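ATP-dependent zinc metalloprotease FtsH (Thermotoga maritima, PDB 4M8A) degrades cytoplasmic and membrane proteins as a processive, ATP-dependent zinc protease, represented here by its periplasmic domain. Local coordinates at the interface of chains A and B. Coordinates in Å, arbitrary orientation; residue numbers count along the deposited sequence, not the author numbering. Chains: chain A/B, ATP-dependent zinc metalloprotease FtsH.

Contacts 1 and 2 are neighbouring parts of one interface between two copies of the FtsH periplasmic domain. Their C-alpha centres lie about 7 Å apart. Both use A:Tyr9, A:Trp50 and B:Val68. Contact 1 is mainly apolar, with A:Trp50 packed on chain B. Contact 2 holds the polar part, where A:Thr10 meets the backbone of B:Ile66 and B:Val68. The two chains present different surfaces, and the interface is not an exact two-fold. Such head-to-tail packing could be repeated around a ring. The deposited assembly holds six copies, consistent with the hexamers that the cytosolic part forms.

Contact 1: the interface of chains A and B. Residues chain A 9, 50; chain B 28, 52-53, 58, 68.
A:Trp50 lays one indole face over the side chains of B:Ile58 and B:Ile28. Its CG lies between the backbone N and the carbonyl carbon (chi1 51°), which presents this face to chain B. The tip methyl CD1 of B:Ile58 sits over the five-membered ring of A:Trp50, 3.8 Å from its centroid, in a CH-pi contact. B:Ile58 CD1 is 3.5 Å from A:Trp50 CG. The tip methyl CD1 of B:Ile28 comes over the same face, offset toward the rim of the six-membered ring. B:Ile28 CB lies past that rim, 3.8 Å from A:Trp50 CZ3. B:Val68 CG1 comes from the same side, above the plane and 3.9 Å from A:Trp50 CZ2. B:Ile58 CG2 reaches A:Tyr9 CE2 at 3.8 Å, and the side chains cross at about a right angle. Within chain A, A:Trp50 NE1 stands 3.3 Å above the centre of the A:Tyr9 ring. Its N-H points toward that face, which should help to fix the indole. An alanine in place of A:Trp50 would probably open a gap over B:Ile58 and B:Ile28 and leave the A:Tyr9 ring without its indole neighbour. At the rim, A:Tyr9 N makes a weak hydrogen bond to B:Val68 O (2.9 Å). This subunit interface probably helps assembly of the periplasmic domain. An indole from 3-10 helix 49-51 packs on a surface built by helix 55-63 and strands 23-29 and 67-71.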
ATOM      1  N   TYR A   9     -12.086 -12.442  -1.484  1.00  8.24           N
ATOM      2  CA  TYR A   9     -10.980 -12.234  -0.558  1.00  8.09           C
ATOM      3  C   TYR A   9     -10.795 -10.724  -0.317  1.00  8.76           C
ATOM      4  O   TYR A   9     -10.547 -10.298   0.817  1.00  9.36           O
ATOM      5  CB  TYR A   9      -9.690 -12.907  -1.066  1.00  8.79           C
ATOM      6  CG  TYR A   9      -8.559 -12.768  -0.083  1.00  8.87           C
ATOM      7  CD1 TYR A   9      -8.585 -13.460   1.121  1.00  9.44           C
ATOM      8  CD2 TYR A   9      -7.485 -11.904  -0.329  1.00  9.99           C
ATOM      9  CE1 TYR A   9      -7.582 -13.316   2.045  1.00 11.69           C
ATOM     10  CE2 TYR A   9      -6.461 -11.757   0.610  1.00 10.74           C
ATOM     11  CZ  TYR A   9      -6.522 -12.477   1.794  1.00 10.93           C
ATOM     12  OH  TYR A   9      -5.551 -12.364   2.766  1.00 14.51           O
ATOM     13  N   TRP A  50      -4.606 -19.426  -0.368  1.00 12.30           N
ATOM     14  CA  TRP A  50      -3.398 -18.710   0.029  1.00 12.47           C
ATOM     15  C   TRP A  50      -3.448 -18.244   1.484  1.00 13.33           C
ATOM     16  O   TRP A  50      -2.414 -17.921   2.079  1.00 15.28           O
ATOM     17  CB  TRP A  50      -3.183 -17.507  -0.894  1.00 11.36           C
ATOM     18  CG  TRP A  50      -4.383 -16.621  -1.045  1.00  9.89           C
ATOM     19  CD1 TRP A  50      -4.732 -15.551  -0.255  1.00 12.31           C
ATOM     20  CD2 TRP A  50      -5.400 -16.718  -2.060  1.00  9.74           C
ATOM     21  NE1 TRP A  50      -5.895 -14.983  -0.715  1.00 10.94           N
ATOM     22  CE2 TRP A  50      -6.326 -15.675  -1.822  1.00 10.87           C
ATOM     23  CE3 TRP A  50      -5.633 -17.599  -3.135  1.00 12.17           C
ATOM     24  CZ2 TRP A  50      -7.457 -15.470  -2.632  1.00 11.04           C
ATOM     25  CZ3 TRP A  50      -6.753 -17.386  -3.950  1.00 12.80           C
ATOM     26  CH2 TRP A  50      -7.658 -16.338  -3.682  1.00 11.64           C
TER
ATOM     27  N   ILE B  28      -8.447 -16.217  -9.101  1.00  8.77           N
ATOM     28  CA  ILE B  28      -7.302 -17.106  -8.949  1.00  8.49           C
ATOM     29  C   ILE B  28      -7.839 -18.539  -8.903  1.00  9.85           C
ATOM     30  O   ILE B  28      -8.361 -19.012  -7.882  1.00 11.25           O
ATOM     31  CB  ILE B  28      -6.487 -16.766  -7.691  1.00  9.90           C
ATOM     32  CG1 ILE B  28      -6.040 -15.294  -7.720  1.00 11.16           C
ATOM     33  CG2 ILE B  28      -5.263 -17.676  -7.579  1.00 13.52           C
ATOM     34  CD1 ILE B  28      -5.236 -14.868  -6.466  1.00 13.59           C
ATOM     35  N   VAL B  52      -0.527 -18.138  -7.468  1.00 17.29           N
ATOM     36  CA  VAL B  52      -1.663 -18.482  -6.620  1.00 19.78           C
ATOM     37  C   VAL B  52      -1.341 -18.472  -5.141  1.00 20.68           C
ATOM     38  O   VAL B  52      -2.249 -18.444  -4.309  1.00 24.78           O
ATOM     39  CB  VAL B  52      -2.254 -19.848  -6.998  1.00 22.79           C
ATOM     40  CG1 VAL B  52      -2.475 -19.919  -8.514  1.00 25.42           C
ATOM     41  CG2 VAL B  52      -1.345 -20.973  -6.505  1.00 21.24           C
ATOM     42  N   ASN B  53      -0.057 -18.507  -4.809  1.00 24.43           N
ATOM     43  CA  ASN B  53       0.361 -18.437  -3.415  1.00 28.87           C
ATOM     44  C   ASN B  53       1.342 -17.305  -3.166  1.00 24.60           C
ATOM     45  O   ASN B  53       2.043 -17.295  -2.153  1.00 25.10           O
ATOM     46  CB  ASN B  53       0.985 -19.764  -2.982  1.00 35.93           C
ATOM     47  CG  ASN B  53       2.051 -20.250  -3.950  1.00 39.37           C
ATOM     48  OD1 ASN B  53       2.698 -19.455  -4.636  1.00 41.03           O
ATOM     49  ND2 ASN B  53       2.230 -21.562  -4.020  1.00 40.03           N
ATOM     50  N   ILE B  58      -0.887 -10.868  -4.094  1.00 13.22           N
ATOM     51  CA  ILE B  58      -2.271 -10.859  -3.632  1.00 12.87           C
ATOM     52  C   ILE B  58      -2.588  -9.639  -2.776  1.00 15.18           C
ATOM     53  O   ILE B  58      -3.602  -8.982  -2.983  1.00 15.02           O
ATOM     54  CB  ILE B  58      -2.625 -12.186  -2.916  1.00 12.35           C
ATOM     55  CG1 ILE B  58      -2.570 -13.318  -3.952  1.00 14.86           C
ATOM     56  CG2 ILE B  58      -4.004 -12.108  -2.280  1.00 15.27           C
ATOM     57  CD1 ILE B  58      -2.528 -14.732  -3.381  1.00 18.24           C
ATOM     58  N   VAL B  68     -10.336  -9.758  -5.664  1.00  8.62           N
ATOM     59  CA  VAL B  68      -9.600 -11.016  -5.774  1.00  8.90           C
ATOM     60  C   VAL B  68     -10.492 -12.133  -5.259  1.00  8.86           C
ATOM     61  O   VAL B  68     -10.995 -12.060  -4.131  1.00  9.97           O
ATOM     62  CB  VAL B  68      -8.304 -10.979  -4.946  1.00  9.06           C
ATOM     63  CG1 VAL B  68      -7.607 -12.337  -4.986  1.00 11.95           C
ATOM     64  CG2 VAL B  68      -7.399  -9.856  -5.446  1.00 13.08           C
TER

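Contact 2: the interface of chains A and B. Residues chain A 8-10, 50; chain B 62, 65-69.
A:Tyr9 meets B:Val62 through the ring carbon CD2, 3.8 Å from the methyl CG2, which is tilted above the ring plane. The two side chains cross at about a right angle. The ring is sent this way by chi1 of -177°, with CG anti to the backbone N. The same B:Val62 methyl CG2 lies 3.7 Å from A:Thr10 OG1, so it borders the polar group as well. B:Val68 CG2 also packs near this hydroxyl.

A:Thr10 OG1 is held by two hydrogen bonds to the chain B backbone. A:Thr10 OG1 donates to B:Ile66 O at 2.6 Å. The donor lies in the carbonyl plane, on a lone pair, with a C=O...donor angle of 141°. A:Thr10 OG1 accepts from B:Val68 N at 2.8 Å. The hydroxyl thus bridges backbone groups on either side of B:Lys67. Chi1 of -62° puts OG1 beside its own backbone N and anti to the carbonyl carbon. A:Thr10 N adds a weak bond to B:Val68 O (3.5 Å).

Farther out, the extended B:Lys67 chain runs past A:Ser8, with B:Lys67 CE 3.8 Å from A:Ser8 CB. B:Ser69 OG lies 3.9 Å from A:Ser8 CB. This part of the subunit interface probably helps assembly by setting a helix start against a strand start. A:Ser8 directly precedes helix 9-17, whose first turn carries A:Tyr9 and A:Thr10. That turn meets the beginning of strand 67-71 and the end of helix 55-63 in chain B.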
ATOM      1  N   SER A   8     -15.696 -12.284  -1.731  1.00  9.20           N
ATOM      2  CA  SER A   8     -14.352 -12.196  -2.287  1.00  8.37           C
ATOM      3  C   SER A   8     -13.316 -12.040  -1.183  1.00  8.54           C
ATOM      4  O   SER A   8     -13.620 -11.538  -0.086  1.00  8.47           O
ATOM      5  CB  SER A   8     -14.242 -11.034  -3.284  1.00  8.65           C
ATOM      6  OG  SER A   8     -14.285  -9.809  -2.569  1.00 10.26           O
ATOM      7  N   TYR A   9     -12.086 -12.442  -1.484  1.00  8.24           N
ATOM      8  CA  TYR A   9     -10.980 -12.234  -0.558  1.00  8.09           C
ATOM      9  C   TYR A   9     -10.795 -10.724  -0.317  1.00  8.76           C
ATOM     10  O   TYR A   9     -10.547 -10.298   0.817  1.00  9.36           O
ATOM     11  CB  TYR A   9      -9.690 -12.907  -1.066  1.00  8.79           C
ATOM     12  CG  TYR A   9      -8.559 -12.768  -0.083  1.00  8.87           C
ATOM     13  CD1 TYR A   9      -8.585 -13.460   1.121  1.00  9.44           C
ATOM     14  CD2 TYR A   9      -7.485 -11.904  -0.329  1.00  9.99           C
ATOM     15  CE1 TYR A   9      -7.582 -13.316   2.045  1.00 11.69           C
ATOM     16  CE2 TYR A   9      -6.461 -11.757   0.610  1.00 10.74           C
ATOM     17  CZ  TYR A   9      -6.522 -12.477   1.794  1.00 10.93           C
ATOM     18  OH  TYR A   9      -5.551 -12.364   2.766  1.00 14.51           O
ATOM     19  N   THR A  10     -10.922  -9.914  -1.371  1.00  7.94           N
ATOM     20  CA  THR A  10     -10.798  -8.462  -1.205  1.00  8.99           C
ATOM     21  C   THR A  10     -11.825  -7.901  -0.213  1.00  8.82           C
ATOM     22  O   THR A  10     -11.490  -7.125   0.687  1.00  9.23           O
ATOM     23  CB  THR A  10     -10.975  -7.753  -2.550  1.00  9.27           C
ATOM     24  OG1 THR A  10      -9.933  -8.202  -3.417  1.00 11.89           O
ATOM     25  CG2 THR A  10     -10.908  -6.216  -2.370  1.00 11.23           C
ATOM     26  N   TRP A  50      -4.606 -19.426  -0.368  1.00 12.30           N
ATOM     27  CA  TRP A  50      -3.398 -18.710   0.029  1.00 12.47           C
ATOM     28  C   TRP A  50      -3.448 -18.244   1.484  1.00 13.33           C
ATOM     29  O   TRP A  50      -2.414 -17.921   2.079  1.00 15.28           O
ATOM     30  CB  TRP A  50      -3.183 -17.507  -0.894  1.00 11.36           C
ATOM     31  CG  TRP A  50      -4.383 -16.621  -1.045  1.00  9.89           C
ATOM     32  CD1 TRP A  50      -4.732 -15.551  -0.255  1.00 12.31           C
ATOM     33  CD2 TRP A  50      -5.400 -16.718  -2.060  1.00  9.74           C
ATOM     34  NE1 TRP A  50      -5.895 -14.983  -0.715  1.00 10.94           N
ATOM     35  CE2 TRP A  50      -6.326 -15.675  -1.822  1.00 10.87           C
ATOM     36  CE3 TRP A  50      -5.633 -17.599  -3.135  1.00 12.17           C
ATOM     37  CZ2 TRP A  50      -7.457 -15.470  -2.632  1.00 11.04           C
ATOM     38  CZ3 TRP A  50      -6.753 -17.386  -3.950  1.00 12.80           C
ATOM     39  CH2 TRP A  50      -7.658 -16.338  -3.682  1.00 11.64           C
TER
ATOM     40  N   VAL B  62      -5.224  -6.563  -3.559  1.00 13.33           N
ATOM     41  CA  VAL B  62      -6.245  -6.151  -2.594  1.00 15.68           C
ATOM     42  C   VAL B  62      -6.110  -4.675  -2.201  1.00 17.47           C
ATOM     43  O   VAL B  62      -7.106  -3.937  -2.107  1.00 17.53           O
ATOM     44  CB  VAL B  62      -6.235  -7.060  -1.331  1.00 14.23           C
ATOM     45  CG1 VAL B  62      -7.166  -6.505  -0.244  1.00 14.40           C
ATOM     46  CG2 VAL B  62      -6.629  -8.478  -1.704  1.00 14.60           C
ATOM     47  N   GLY B  65      -7.677  -2.299  -4.380  1.00 15.29           N
ATOM     48  CA  GLY B  65      -9.121  -2.407  -4.441  1.00 17.69           C
ATOM     49  C   GLY B  65      -9.594  -3.328  -5.545  1.00 15.50           C
ATOM     50  O   GLY B  65     -10.792  -3.402  -5.810  1.00 16.43           O
ATOM     51  N   ILE B  66      -8.655  -4.045  -6.175  1.00 12.38           N
ATOM     52  CA  ILE B  66      -9.001  -5.035  -7.198  1.00 12.52           C
ATOM     53  C   ILE B  66      -9.682  -6.201  -6.499  1.00 12.35           C
ATOM     54  O   ILE B  66      -9.258  -6.619  -5.424  1.00 10.84           O
ATOM     55  CB  ILE B  66      -7.755  -5.495  -7.983  1.00 11.09           C
ATOM     56  CG1 ILE B  66      -7.190  -4.312  -8.786  1.00 12.26           C
ATOM     57  CG2 ILE B  66      -8.081  -6.702  -8.887  1.00 12.25           C
ATOM     58  CD1 ILE B  66      -5.797  -4.532  -9.314  1.00 13.18           C
ATOM     59  N   LYS B  67     -10.778  -6.677  -7.070  1.00 10.26           N
ATOM     60  CA  LYS B  67     -11.501  -7.799  -6.492  1.00 10.28           C
ATOM     61  C   LYS B  67     -10.714  -9.073  -6.736  1.00 10.80           C
ATOM     62  O   LYS B  67     -10.459  -9.440  -7.885  1.00 13.04           O
ATOM     63  CB  LYS B  67     -12.890  -7.909  -7.120  1.00 11.57           C
ATOM     64  CG  LYS B  67     -13.751  -9.016  -6.525  1.00  9.82           C
ATOM     65  CD  LYS B  67     -15.170  -8.953  -7.106  1.00 11.09           C
ATOM     66  CE  LYS B  67     -16.047 -10.046  -6.506  1.00 13.57           C
ATOM     67  NZ  LYS B  67     -17.400 -10.060  -7.152  1.00 17.50           N
ATOM     68  N   VAL B  68     -10.336  -9.758  -5.664  1.00  8.62           N
ATOM     69  CA  VAL B  68      -9.600 -11.016  -5.774  1.00  8.90           C
ATOM     70  C   VAL B  68     -10.492 -12.133  -5.259  1.00  8.86           C
ATOM     71  O   VAL B  68     -10.995 -12.060  -4.131  1.00  9.97           O
ATOM     72  CB  VAL B  68      -8.304 -10.979  -4.946  1.00  9.06           C
ATOM     73  CG1 VAL B  68      -7.607 -12.337  -4.986  1.00 11.95           C
ATOM     74  CG2 VAL B  68      -7.399  -9.856  -5.446  1.00 13.08           C
ATOM     75  N   SER B  69     -10.683 -13.161  -6.081  1.00 10.37           N
ATOM     76  CA  SER B  69     -11.628 -14.254  -5.811  1.00 12.93           C
ATOM     77  C   SER B  69     -10.953 -15.568  -6.135  1.00 14.22           C
ATOM     78  O   SER B  69     -10.430 -15.720  -7.235  1.00 14.35           O
ATOM     79  CB  SER B  69     -12.846 -14.146  -6.745  1.00 17.10           C
ATOM     80  OG  SER B  69     -13.481 -12.867  -6.629  1.00 21.03           O
TER